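Local structure of copper-sensitive operon repressor (CsoR) (4M1P) at the interface of chains A and B. The protein binds Cu(I) as a copper-sensing transcriptional repressor and probably releases its operator DNA once the metal is bound. Coordinates in Å, arbitrary orientation; residue numbers count along the deposited sequence, not the author numbering. Chains: chain A/B, Copper-sensitive operon repressor (CsoR).

The interface of chains A and B. Residues chain A 75, 79-80, 83, 88, 92, 95; chain B 83, 88-89, 92, 95-96.
A:Ile83, B:Leu92 and B:Ile83 bury the most surface in this patch, where two copies of the repressor meet through carbon and sulphur, with no hydrogen bond or salt bridge across. A:Ile83 comes off the end of its long helix with CG1 beside its own backbone N (chi1 -66°) and the chain then fully extended, so that CD1 is pushed forward at the tip, while CG2, anti to the backbone N, faces the partner too. Both branches touch the start of the partner's last helix, and CD1 goes on to B:Leu92. CG2 rests 4.0 Å from CA of B:Gly88, where the lack of a side chain lets the backbone itself be the surface; CD1 reaches to 3.8 Å from CD2 of B:Leu92. An alanine at A:Ile83 would remove both the CG2 and the CD1 contact, and would probably loosen the packing of B:Leu92 and of the helix start at B:Gly88.

B:Leu92 carries CG anti to its backbone N (chi1 174°), and its two methyls part. The side chain crosses A:Val79 obliquely, CD2 lying 3.7 Å from CG1 of A:Val79 and also against the backbone carbonyl of A:Ala75. CD1 turns the other way, 4.1 Å from CD2 of A:Leu95. The two-fold repeats the main theme: CD1 of B:Ile83 meets CD2 of A:Leu92 at 3.8 Å, with A:Gly88 beneath its CG2.

At one margin B:Met96, bent at chi2 and chi3, folds its thioether over A:Ala75, SD lying 3.6 Å from CB. At another, the extended chain of B:Glu89 brings its carboxylate alongside A:Ala80, with OE2 4.0 Å from CB, a contact without a bond.

This two-fold patch, probably between dimers of the tetramer, packs the C-terminal part of helix 49-85 of one chain, which also carries the copper ligands His74 and Cys78, on helix 88-103 of the other, so the packing could plausibly feel changes at the metal site.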
# COMPACT_ATOMS: atom_id res chain seq x y z
N ALA A 75 -1.89 20.24 5.75
CA ALA A 75 -3.28 20.23 6.20
C ALA A 75 -3.50 21.03 7.48
O ALA A 75 -4.44 21.81 7.58
CB ALA A 75 -3.77 18.79 6.37
N VAL A 79 -3.78 24.48 4.64
CA VAL A 79 -5.19 24.26 4.33
C VAL A 79 -6.09 24.85 5.42
O VAL A 79 -7.12 25.46 5.13
CB VAL A 79 -5.49 22.77 4.11
CG1 VAL A 79 -6.97 22.56 3.85
CG2 VAL A 79 -4.69 22.24 2.92
N ALA A 80 -5.68 24.68 6.68
CA ALA A 80 -6.40 25.29 7.79
C ALA A 80 -6.48 26.82 7.65
O ALA A 80 -7.53 27.42 7.93
CB ALA A 80 -5.76 24.91 9.11
N ILE A 83 -9.04 27.75 4.94
CA ILE A 83 -10.38 27.59 5.48
C ILE A 83 -10.79 28.82 6.28
O ILE A 83 -11.93 29.28 6.18
CB ILE A 83 -10.47 26.34 6.36
CG1 ILE A 83 -10.26 25.09 5.51
CG2 ILE A 83 -11.80 26.27 7.06
CD1 ILE A 83 -10.32 23.82 6.30
N GLY A 88 -10.92 27.63 1.55
CA GLY A 88 -10.84 26.26 2.00
C GLY A 88 -11.21 25.21 0.96
O GLY A 88 -10.49 24.22 0.79
N LEU A 92 -9.00 22.31 -0.22
CA LEU A 92 -9.48 20.96 0.06
C LEU A 92 -9.43 20.09 -1.20
O LEU A 92 -9.04 18.92 -1.14
CB LEU A 92 -10.89 20.98 0.63
CG LEU A 92 -11.54 19.61 0.83
CD1 LEU A 92 -10.73 18.78 1.81
CD2 LEU A 92 -12.98 19.75 1.31
N LEU A 95 -5.93 19.07 -1.91
CA LEU A 95 -5.55 18.02 -0.97
C LEU A 95 -6.11 16.66 -1.37
O LEU A 95 -5.42 15.64 -1.28
CB LEU A 95 -6.01 18.37 0.45
CG LEU A 95 -5.53 17.45 1.58
CD1 LEU A 95 -4.01 17.50 1.74
CD2 LEU A 95 -6.21 17.81 2.90
N ILE B 83 -16.86 23.63 5.77
CA ILE B 83 -16.01 24.76 5.43
C ILE B 83 -16.84 26.00 5.15
O ILE B 83 -16.50 27.10 5.57
CB ILE B 83 -15.13 24.44 4.22
CG1 ILE B 83 -14.15 23.32 4.58
CG2 ILE B 83 -14.37 25.66 3.77
CD1 ILE B 83 -13.25 22.94 3.45
N GLY B 88 -15.08 23.94 9.20
CA GLY B 88 -14.13 23.28 8.33
C GLY B 88 -12.92 22.66 9.02
O GLY B 88 -12.57 21.52 8.74
N GLU B 89 -12.28 23.42 9.91
CA GLU B 89 -11.12 22.90 10.62
C GLU B 89 -11.47 21.65 11.43
O GLU B 89 -10.69 20.70 11.50
CB GLU B 89 -10.48 23.97 11.50
CG GLU B 89 -9.86 25.12 10.72
CD GLU B 89 -9.05 26.06 11.59
OE1 GLU B 89 -9.36 27.27 11.60
OE2 GLU B 89 -8.10 25.59 12.26
N LEU B 92 -11.82 19.00 8.83
CA LEU B 92 -10.53 18.73 8.21
C LEU B 92 -9.68 17.82 9.10
O LEU B 92 -9.02 16.90 8.61
CB LEU B 92 -9.78 20.03 7.92
CG LEU B 92 -8.35 19.85 7.39
CD1 LEU B 92 -8.35 19.09 6.08
CD2 LEU B 92 -7.66 21.20 7.22
N LEU B 95 -10.90 14.31 8.87
CA LEU B 95 -10.47 13.75 7.59
C LEU B 95 -9.00 13.33 7.62
O LEU B 95 -8.65 12.26 7.10
CB LEU B 95 -10.69 14.75 6.46
CG LEU B 95 -10.45 14.25 5.03
CD1 LEU B 95 -11.44 13.15 4.65
CD2 LEU B 95 -10.53 15.39 4.02
N MET B 96 -8.15 14.14 8.23
CA MET B 96 -6.74 13.79 8.33
C MET B 96 -6.51 12.55 9.19
O MET B 96 -5.62 11.75 8.92
CB MET B 96 -5.91 14.96 8.84
CG MET B 96 -5.76 16.08 7.83
SD MET B 96 -5.21 15.47 6.21
CE MET B 96 -3.57 14.88 6.62